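Local coordinates for coenzyme Q-binding protein COQ10 START domain-containing protein (Deinococcus radiodurans R1, PDB 3GGN), which is of unknown function but, through its START-like domain of the Bet v 1-like clan, probably binds a lipid or other hydrophobic ligand, at residues Pro30-His35 against Met138-Glu143; Thr50-Ala53 against Gly58-Ser61; Ala64-Asp69 against Lys73-Arg78; Val104-Thr109 against Gln131-Asp136. All blocks are in the same frame, centred on the assembly; numbering follows the deposited sequence.

Interaction 1 (Pro30-His35 against Met138-Glu143); sequences PLLMTH and MRFKRE
Leu32 and Phe140 supply the apolar half of this contact. CD2 of Leu32 comes within 3.5 Å of CD1 of Phe140, and the two side chains cross obliquely. The ring gets there because CG of Phe140 lies anti to its backbone N (chi1 175°), which swings it off the helix toward residues 30-32. Trp23 of helix 16-24 meets the same ring edge-to-face, and Leu32 also packs on Val22 and Trp23.

These residues fasten the long C-terminal helix 130-146 of the START-like, helix-grip fold to the short helix 29-32 and the loop after it.

The polar half belongs to Arg139. A bend at chi3 (-73°) turns its guanidinium so that one edge meets the methyl of Thr34, with NH2 3.2 Å from CG2. One water bridges the segments, donating to O of Leu31 at 2.7 Å and accepting from NH1 of Arg139 at 2.6 Å. The stronger ionic partner of Arg139 is Asp136, one helical turn earlier, which also accepts a hydrogen bond from the backbone N of Thr34; Glu143 OE2 makes a long salt bridge to Arg139 NH1 at 3.7 Å. Beyond Leu31 lies the second subunit, whose Glu143 packs on that leucine.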
# COMPACT_ATOMS: atom_id res chain seq x y z
N PRO B 30 8.69 -0.77 -5.36
CA PRO B 30 8.36 -1.84 -4.40
C PRO B 30 7.00 -1.65 -3.72
O PRO B 30 6.45 -2.60 -3.16
CB PRO B 30 9.52 -1.77 -3.41
CG PRO B 30 10.66 -1.38 -4.29
CD PRO B 30 10.05 -0.26 -5.12
N LEU B 31 6.47 -0.43 -3.75
CA LEU B 31 5.17 -0.15 -3.15
C LEU B 31 4.10 -0.57 -4.16
O LEU B 31 3.02 -1.03 -3.79
CB LEU B 31 5.05 1.35 -2.83
CG LEU B 31 5.98 1.89 -1.73
CD1 LEU B 31 6.05 3.41 -1.79
CD2 LEU B 31 5.48 1.43 -0.36
N LEU B 32 4.42 -0.41 -5.44
CA LEU B 32 3.52 -0.77 -6.53
C LEU B 32 3.57 -2.27 -6.82
O LEU B 32 2.53 -2.92 -6.94
CB LEU B 32 3.87 0.01 -7.80
CG LEU B 32 3.78 1.54 -7.75
CD1 LEU B 32 4.24 2.14 -9.08
CD2 LEU B 32 2.34 1.94 -7.45
N MET B 33 4.78 -2.80 -6.95
CA MET B 33 4.98 -4.23 -7.21
C MET B 33 5.56 -4.83 -5.93
O MET B 33 6.76 -4.75 -5.67
CB MET B 33 5.96 -4.42 -8.37
CG MET B 33 5.65 -3.56 -9.58
SD MET B 33 6.53 -4.05 -11.08
CE MET B 33 5.15 -4.46 -12.08
N THR B 34 4.70 -5.45 -5.14
CA THR B 34 5.11 -6.01 -3.85
C THR B 34 6.10 -7.17 -3.85
O THR B 34 6.69 -7.46 -2.82
CB THR B 34 3.87 -6.38 -3.01
OG1 THR B 34 3.07 -7.34 -3.72
CG2 THR B 34 3.04 -5.14 -2.75
N HIS B 35 6.30 -7.82 -4.99
CA HIS B 35 7.25 -8.93 -5.03
C HIS B 35 8.69 -8.41 -4.99
O HIS B 35 9.63 -9.17 -4.72
CB HIS B 35 7.05 -9.80 -6.28
CG HIS B 35 7.07 -9.03 -7.56
ND1 HIS B 35 6.12 -8.08 -7.88
CD2 HIS B 35 7.90 -9.10 -8.63
CE1 HIS B 35 6.37 -7.60 -9.08
NE2 HIS B 35 7.44 -8.20 -9.56
N MET B 138 -5.06 -3.08 -8.01
CA MET B 138 -6.32 -2.62 -7.44
C MET B 138 -6.06 -1.61 -6.31
O MET B 138 -6.75 -0.60 -6.20
CB MET B 138 -7.14 -3.80 -6.93
CG MET B 138 -7.71 -4.67 -8.04
SD MET B 138 -8.60 -6.13 -7.44
CE MET B 138 -10.29 -5.53 -7.50
N ARG B 139 -5.04 -1.87 -5.49
CA ARG B 139 -4.73 -0.93 -4.43
C ARG B 139 -4.26 0.39 -5.03
O ARG B 139 -4.64 1.47 -4.56
CB ARG B 139 -3.67 -1.52 -3.48
CG ARG B 139 -4.24 -2.65 -2.63
CD ARG B 139 -3.34 -3.08 -1.47
NE ARG B 139 -2.17 -3.83 -1.92
CZ ARG B 139 -1.00 -3.27 -2.21
NH1 ARG B 139 -0.85 -1.95 -2.09
NH2 ARG B 139 0.01 -4.01 -2.64
N PHE B 140 -3.45 0.30 -6.08
CA PHE B 140 -2.95 1.49 -6.78
C PHE B 140 -4.12 2.30 -7.32
O PHE B 140 -4.11 3.53 -7.28
CB PHE B 140 -2.03 1.06 -7.93
CG PHE B 140 -1.54 2.19 -8.79
CD1 PHE B 140 -0.84 3.26 -8.23
CD2 PHE B 140 -1.77 2.19 -10.16
CE1 PHE B 140 -0.35 4.30 -9.04
CE2 PHE B 140 -1.29 3.21 -10.97
CZ PHE B 140 -0.58 4.28 -10.40
N LYS B 141 -5.14 1.61 -7.82
CA LYS B 141 -6.33 2.27 -8.35
C LYS B 141 -7.07 3.00 -7.22
O LYS B 141 -7.36 4.18 -7.32
CB LYS B 141 -7.27 1.23 -8.97
CG LYS B 141 -8.60 1.79 -9.44
CD LYS B 141 -9.45 0.68 -10.04
CE LYS B 141 -10.69 1.24 -10.72
NZ LYS B 141 -11.51 2.04 -9.78
N ARG B 142 -7.36 2.27 -6.15
CA ARG B 142 -8.06 2.85 -5.00
C ARG B 142 -7.32 4.03 -4.42
O ARG B 142 -7.91 5.07 -4.13
CB ARG B 142 -8.25 1.78 -3.91
CG ARG B 142 -8.78 2.31 -2.58
CD ARG B 142 -8.92 1.17 -1.58
NE ARG B 142 -9.32 1.64 -0.26
CZ ARG B 142 -8.47 2.11 0.66
NH1 ARG B 142 -7.17 2.15 0.40
NH2 ARG B 142 -8.94 2.56 1.81
N GLU B 143 -6.01 3.87 -4.24
CA GLU B 143 -5.18 4.92 -3.67
C GLU B 143 -5.19 6.18 -4.52
O GLU B 143 -5.33 7.29 -3.99
CB GLU B 143 -3.75 4.41 -3.48
CG GLU B 143 -3.63 3.43 -2.33
CD GLU B 143 -2.26 2.78 -2.25
OE1 GLU B 143 -1.24 3.49 -2.37
OE2 GLU B 143 -2.21 1.54 -2.05
O HOH W 1 1.65 -1.70 -1.57

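Interaction 2 (Thr50-Ala53 against Gly58-Ser61); sequences TVEA and GTVS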
# COMPACT_ATOMS: atom_id res chain seq x y z
N THR B 50 16.30 -5.93 -6.51
CA THR B 50 16.47 -6.94 -5.47
C THR B 50 15.13 -7.51 -5.01
O THR B 50 14.15 -6.78 -4.86
CB THR B 50 17.17 -6.34 -4.24
OG1 THR B 50 18.37 -5.66 -4.65
CG2 THR B 50 17.54 -7.43 -3.23
N VAL B 51 15.10 -8.83 -4.79
CA VAL B 51 13.90 -9.53 -4.32
C VAL B 51 14.27 -10.47 -3.18
O VAL B 51 15.42 -10.87 -3.04
CB VAL B 51 13.25 -10.37 -5.44
CG1 VAL B 51 12.65 -9.47 -6.50
CG2 VAL B 51 14.29 -11.31 -6.04
N GLU B 52 13.28 -10.83 -2.36
CA GLU B 52 13.49 -11.73 -1.23
C GLU B 52 13.59 -13.19 -1.63
O GLU B 52 12.62 -13.80 -2.07
CB GLU B 52 12.35 -11.55 -0.22
CG GLU B 52 12.51 -10.33 0.66
CD GLU B 52 13.69 -10.45 1.60
OE1 GLU B 52 13.64 -11.32 2.49
OE2 GLU B 52 14.66 -9.69 1.44
N ALA B 53 14.79 -13.76 -1.48
CA ALA B 53 15.02 -15.16 -1.82
C ALA B 53 14.74 -16.07 -0.63
O ALA B 53 14.91 -15.67 0.52
CB ALA B 53 16.46 -15.34 -2.30
N GLY B 58 18.47 -15.78 0.54
CA GLY B 58 18.16 -14.66 1.41
C GLY B 58 17.73 -13.42 0.65
O GLY B 58 16.73 -12.79 1.00
N THR B 59 18.49 -13.06 -0.38
CA THR B 59 18.19 -11.88 -1.19
C THR B 59 18.93 -11.99 -2.52
O THR B 59 20.14 -12.20 -2.55
CB THR B 59 18.63 -10.58 -0.49
OG1 THR B 59 18.91 -10.85 0.89
CG2 THR B 59 17.52 -9.54 -0.57
N VAL B 60 18.20 -11.83 -3.63
CA VAL B 60 18.80 -11.91 -4.95
C VAL B 60 18.64 -10.58 -5.69
O VAL B 60 17.54 -10.03 -5.77
CB VAL B 60 18.15 -13.02 -5.79
CG1 VAL B 60 18.73 -13.04 -7.20
CG2 VAL B 60 18.36 -14.37 -5.11
N SER B 61 19.74 -10.06 -6.23
CA SER B 61 19.71 -8.80 -6.96
C SER B 61 20.40 -8.90 -8.32
O SER B 61 21.22 -9.78 -8.56
CB SER B 61 20.35 -7.68 -6.13
OG SER B 61 21.77 -7.78 -6.12
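The loop end of the beta hairpin formed by strands 46-52 and 59-70 is held chiefly by backbone bonds. Val51 and Val60 form a hydrogen-bonded pair: N of Val51 donates to O of Val60 at 2.9 Å, and N of Val60 returns a bond to O of Val51 at 3.0 Å, both fairly straight. Toward the loop the grip slackens, since N of Ala53 reaches O of Gly58 only weakly, at 3.3 Å. Gly58 has a phi of 159°, at which a CB would collide with the carbonyl oxygen of the residue before.

Within the curved antiparallel sheet of this START-like domain, the two strands carry different chemistry on their two faces. On the face of Thr50, Thr59 and Ser61, the methyls of the threonines press together, CG2 of Thr50 to CG2 of Thr59 at 3.4 Å, tighter than normal carbon contact. Because chi1 of Thr50 (-51°) sets its hydroxyl opposite the carbonyl carbon, that branch turns to the other neighbour, placing OG1 3.2 Å from CB of Ser61. An alanine in place of this threonine lacks both branches and is likely to leave a gap beside the Thr59 methyl and CB of Ser61. Glu52 also leans along Thr59, but its carboxylate has its main partner in Arg37 of strand 36-41. Val60 lies with Val51 on the opposite face, and its CG2 touches CB of Ala53, in the loop, at 3.5 Å.

Interaction 3 (Ala64-Asp69 against Lys73-Arg78); sequences AELTAD and KRIAWR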
# COMPACT_ATOMS: atom_id res chain seq x y z
N ALA B 64 19.55 -3.86 -14.09
CA ALA B 64 18.62 -3.75 -15.21
C ALA B 64 18.76 -2.38 -15.87
O ALA B 64 19.43 -1.49 -15.33
CB ALA B 64 17.20 -3.95 -14.72
N GLU B 65 18.13 -2.22 -17.03
CA GLU B 65 18.18 -0.95 -17.74
C GLU B 65 16.81 -0.62 -18.34
O GLU B 65 16.06 -1.52 -18.72
CB GLU B 65 19.22 -1.02 -18.86
CG GLU B 65 18.73 -1.67 -20.14
CD GLU B 65 19.81 -1.79 -21.22
OE1 GLU B 65 20.70 -0.92 -21.29
OE2 GLU B 65 19.75 -2.77 -22.01
N LEU B 66 16.48 0.66 -18.42
CA LEU B 66 15.22 1.08 -19.03
C LEU B 66 15.43 0.93 -20.54
O LEU B 66 16.44 1.39 -21.06
CB LEU B 66 14.92 2.55 -18.72
CG LEU B 66 14.59 2.93 -17.27
CD1 LEU B 66 14.56 4.44 -17.13
CD2 LEU B 66 13.25 2.32 -16.90
N THR B 67 14.50 0.29 -21.23
CA THR B 67 14.63 0.14 -22.68
C THR B 67 13.69 1.12 -23.39
O THR B 67 13.77 1.29 -24.61
CB THR B 67 14.28 -1.29 -23.13
OG1 THR B 67 15.09 -2.23 -22.42
CG2 THR B 67 14.56 -1.46 -24.61
N ALA B 68 12.81 1.74 -22.62
CA ALA B 68 11.86 2.71 -23.17
C ALA B 68 11.27 3.54 -22.04
O ALA B 68 10.85 3.01 -21.01
CB ALA B 68 10.73 1.98 -23.91
N ASP B 69 11.27 4.85 -22.23
CA ASP B 69 10.72 5.76 -21.25
C ASP B 69 10.10 6.93 -22.00
O ASP B 69 10.77 7.92 -22.31
CB ASP B 69 11.81 6.25 -20.30
CG ASP B 69 11.28 7.26 -19.29
OD1 ASP B 69 10.08 7.20 -18.96
OD2 ASP B 69 12.07 8.12 -18.84
N LYS B 73 3.36 7.73 -21.31
CA LYS B 73 2.92 6.69 -22.25
C LYS B 73 3.39 5.28 -21.94
O LYS B 73 2.59 4.34 -21.94
CB LYS B 73 3.38 7.03 -23.67
CG LYS B 73 2.58 8.08 -24.41
CD LYS B 73 3.08 8.18 -25.85
CE LYS B 73 2.21 9.06 -26.73
NZ LYS B 73 2.28 10.50 -26.36
N ARG B 74 4.68 5.13 -21.71
CA ARG B 74 5.22 3.81 -21.45
C ARG B 74 6.59 3.79 -20.80
O ARG B 74 7.39 4.71 -20.98
CB ARG B 74 5.32 3.03 -22.76
CG ARG B 74 6.23 3.69 -23.77
CD ARG B 74 7.05 2.66 -24.52
NE ARG B 74 6.21 1.73 -25.27
CZ ARG B 74 6.68 0.68 -25.93
NH1 ARG B 74 7.99 0.43 -25.93
NH2 ARG B 74 5.86 -0.13 -26.57
N ILE B 75 6.83 2.73 -20.05
CA ILE B 75 8.10 2.51 -19.38
C ILE B 75 8.39 1.03 -19.55
O ILE B 75 7.53 0.20 -19.28
CB ILE B 75 8.01 2.82 -17.87
CG1 ILE B 75 7.45 4.23 -17.65
CG2 ILE B 75 9.40 2.68 -17.25
CD1 ILE B 75 7.29 4.62 -16.18
N ALA B 76 9.58 0.70 -20.04
CA ALA B 76 9.97 -0.70 -20.24
C ALA B 76 11.38 -0.91 -19.71
O ALA B 76 12.23 -0.01 -19.80
CB ALA B 76 9.91 -1.06 -21.73
N TRP B 77 11.62 -2.09 -19.16
CA TRP B 77 12.93 -2.42 -18.60
C TRP B 77 13.29 -3.89 -18.81
O TRP B 77 12.42 -4.73 -19.07
CB TRP B 77 12.93 -2.11 -17.10
CG TRP B 77 12.00 -2.94 -16.31
CD1 TRP B 77 12.27 -4.14 -15.70
CD2 TRP B 77 10.63 -2.63 -16.00
NE1 TRP B 77 11.15 -4.59 -15.04
CE2 TRP B 77 10.14 -3.69 -15.20
CE3 TRP B 77 9.78 -1.57 -16.33
CZ2 TRP B 77 8.82 -3.71 -14.72
CZ3 TRP B 77 8.46 -1.59 -15.84
CH2 TRP B 77 8.00 -2.65 -15.05
N ARG B 78 14.57 -4.20 -18.69
CA ARG B 78 15.03 -5.57 -18.86
C ARG B 78 16.35 -5.80 -18.14
O ARG B 78 17.20 -4.90 -18.06
CB ARG B 78 15.19 -5.92 -20.34
CG ARG B 78 16.33 -5.20 -21.02
CD ARG B 78 16.28 -5.42 -22.52
NE ARG B 78 17.31 -4.66 -23.22
CZ ARG B 78 17.29 -4.41 -24.52
NH1 ARG B 78 16.29 -4.86 -25.26
NH2 ARG B 78 18.27 -3.70 -25.08
O HOH W 2 12.73 -4.02 -22.47
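This is a strand-to-strand contact in a beta hairpin, joining strand 59-70 to strand 74-79 in the middle of the antiparallel sheet. Glu65 and Arg78 form a hydrogen-bonded pair, with N of Glu65 giving to O of Arg78 at 3.0 Å and N of Arg78 to O of Glu65 at 3.1 Å. CG between backbone N and carbonyl carbon in both (chi1 83° and 69°) leans each side chain toward its partner: OE2 of Glu65 sits at the edge of the guanidinium, 3.3 Å from NE of Arg78, in a salt bridge whose hydrogen bond is weak. The carboxylate and guanidinium planes are turned 51° apart. Thr67 crosses this arginine at about a right angle, laying OG1 over one guanidinium face.

CB of Ala68 meets CB of Ala76 at 3.8 Å. On the other face, CD2 of Leu66 packs against CG2 of Ile75 at 3.9 Å, side by side, and Trp77 stacks on Trp49. Asp69, on that face too, is held by Tyr20 and Arg24 of helix 16-24.

The register slips by one at Thr67. O of Ala76 takes a bond from N of Thr67 at 2.7 Å, from above its carbonyl plane, and a weak one from N of Ala68, while O of Ala68 accepts from N of Ala76 at 2.8 Å. Thr67 and Ala68 thus both face Ala76: a classic beta bulge.

Interaction 4 (Val104-Thr109 against Gln131-Asp136); sequences VVVRLT and QQLRDD
Leu133 is the knuckle that helix 130-146 sets against the sheet, and a single methyl does the touching. Its CD1 lies 4.1 Å from CG1 of Val106 and likewise 4.1 Å from CD1 of Leu108, two residues of strand 102-111 that alternate with outward-pointing neighbours. A chi1 of -177° sets CG of Leu133 across from the backbone nitrogen and extends the branch toward the strand. Val106 and Leu133 are both buried; Met33 from the loop after helix 29-32 packs on Val106 and Leu108, while Trp23 adds to the cover of Val106. Leu133 also packs on Val6 and Asp8 of strand 4-12.

Even this close part is modest, with the nearest CA atoms, of Val106 and Leu133, 8.6 Å apart. Leu108 is looser, being partly exposed where the other two are buried. The solvent side takes no share in the contact: Gln131, Gln132 and Arg134 are exposed on the helix, Arg134 forming a salt bridge with Asp8, and Arg107 points away from the helix on the far face of the sheet.

Methyl against methyl alone joins helix and strand here, so shape and exclusion of water, not directed bonds, hold the helix over the sheet at this point.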
# COMPACT_ATOMS: atom_id res chain seq x y z
N VAL B 104 -3.98 1.33 -17.24
CA VAL B 104 -2.60 0.98 -16.97
C VAL B 104 -2.44 -0.51 -17.27
O VAL B 104 -3.14 -1.33 -16.67
CB VAL B 104 -2.22 1.23 -15.49
CG1 VAL B 104 -0.81 0.75 -15.22
CG2 VAL B 104 -2.34 2.72 -15.18
N VAL B 105 -1.55 -0.85 -18.19
CA VAL B 105 -1.33 -2.24 -18.55
C VAL B 105 0.07 -2.65 -18.10
O VAL B 105 1.06 -1.99 -18.44
CB VAL B 105 -1.48 -2.44 -20.09
CG1 VAL B 105 -1.33 -3.91 -20.45
CG2 VAL B 105 -2.84 -1.93 -20.54
N VAL B 106 0.16 -3.71 -17.31
CA VAL B 106 1.44 -4.18 -16.80
C VAL B 106 1.75 -5.59 -17.28
O VAL B 106 0.90 -6.48 -17.18
CB VAL B 106 1.47 -4.16 -15.25
CG1 VAL B 106 2.82 -4.65 -14.73
CG2 VAL B 106 1.19 -2.76 -14.74
N ARG B 107 2.95 -5.78 -17.81
CA ARG B 107 3.40 -7.09 -18.28
C ARG B 107 4.79 -7.37 -17.72
O ARG B 107 5.74 -6.63 -17.99
CB ARG B 107 3.44 -7.13 -19.81
CG ARG B 107 3.83 -8.51 -20.35
CD ARG B 107 3.81 -8.58 -21.87
NE ARG B 107 4.07 -9.94 -22.34
CZ ARG B 107 4.10 -10.29 -23.62
NH1 ARG B 107 3.89 -9.38 -24.57
NH2 ARG B 107 4.35 -11.55 -23.96
N LEU B 108 4.90 -8.44 -16.93
CA LEU B 108 6.17 -8.82 -16.31
C LEU B 108 6.54 -10.25 -16.67
O LEU B 108 5.68 -11.13 -16.73
CB LEU B 108 6.06 -8.72 -14.79
CG LEU B 108 5.44 -7.44 -14.23
CD1 LEU B 108 5.21 -7.62 -12.73
CD2 LEU B 108 6.35 -6.24 -14.51
N THR B 109 7.83 -10.47 -16.90
CA THR B 109 8.34 -11.80 -17.22
C THR B 109 9.56 -12.05 -16.34
O THR B 109 10.41 -11.18 -16.18
CB THR B 109 8.77 -11.90 -18.71
OG1 THR B 109 9.95 -11.12 -18.92
CG2 THR B 109 7.67 -11.40 -19.62
N GLN B 131 -2.06 -13.12 -9.11
CA GLN B 131 -3.00 -12.67 -8.09
C GLN B 131 -2.37 -11.51 -7.31
O GLN B 131 -3.05 -10.56 -6.92
CB GLN B 131 -3.36 -13.81 -7.15
CG GLN B 131 -4.40 -13.43 -6.09
CD GLN B 131 -5.72 -12.98 -6.69
OE1 GLN B 131 -6.06 -11.79 -6.68
NE2 GLN B 131 -6.49 -13.94 -7.21
N GLN B 132 -1.06 -11.60 -7.08
CA GLN B 132 -0.37 -10.55 -6.33
C GLN B 132 -0.37 -9.26 -7.17
O GLN B 132 -0.62 -8.18 -6.65
CB GLN B 132 1.05 -10.99 -5.99
CG GLN B 132 1.91 -9.92 -5.32
CD GLN B 132 2.79 -10.47 -4.19
OE1 GLN B 132 3.49 -11.47 -4.35
NE2 GLN B 132 2.77 -9.79 -3.05
N LEU B 133 -0.10 -9.40 -8.47
CA LEU B 133 -0.10 -8.23 -9.35
C LEU B 133 -1.50 -7.60 -9.35
O LEU B 133 -1.63 -6.39 -9.20
CB LEU B 133 0.30 -8.62 -10.78
CG LEU B 133 0.42 -7.46 -11.78
CD1 LEU B 133 1.51 -6.48 -11.34
CD2 LEU B 133 0.73 -8.00 -13.17
N ARG B 134 -2.54 -8.43 -9.50
CA ARG B 134 -3.92 -7.92 -9.49
C ARG B 134 -4.17 -7.08 -8.24
O ARG B 134 -4.66 -5.95 -8.32
CB ARG B 134 -4.94 -9.07 -9.54
CG ARG B 134 -6.40 -8.61 -9.31
CD ARG B 134 -6.83 -7.60 -10.35
NE ARG B 134 -6.86 -8.20 -11.68
CZ ARG B 134 -7.77 -9.08 -12.07
NH1 ARG B 134 -8.73 -9.46 -11.24
NH2 ARG B 134 -7.70 -9.61 -13.29
N ASP B 135 -3.85 -7.64 -7.07
CA ASP B 135 -4.04 -6.93 -5.81
C ASP B 135 -3.27 -5.60 -5.80
O ASP B 135 -3.82 -4.57 -5.41
CB ASP B 135 -3.58 -7.79 -4.62
CG ASP B 135 -4.42 -9.05 -4.45
OD1 ASP B 135 -5.59 -9.06 -4.88
OD2 ASP B 135 -3.91 -10.03 -3.86
N ASP B 136 -2.01 -5.63 -6.22
CA ASP B 136 -1.19 -4.42 -6.25
C ASP B 136 -1.83 -3.34 -7.13
O ASP B 136 -1.86 -2.15 -6.76
CB ASP B 136 0.22 -4.73 -6.79
CG ASP B 136 1.04 -5.59 -5.84
OD1 ASP B 136 0.71 -5.69 -4.64
OD2 ASP B 136 2.06 -6.15 -6.30

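Along the chain, interaction 1 spans the other three: its segments, at 30-35 and 138-143, enclose interaction 2, then interaction 3, then interaction 4. Interactions 2 and 3 are successive hairpins sharing strand 59-70, their centres about 21 Å apart, and interaction 4 reaches the same seven-stranded sheet through strand 102-111. Interactions 1 and 4 share helix 130-146, with centres about 9 Å apart, and touch directly. Trp77 of interaction 3 touches Leu108 of interaction 4 although their centres are about 16 Å apart. Hairpins thus build the curved sheet and the C-terminal helix closes over it, consistent with the ligand-enclosing helix-grip architecture of START-like domains.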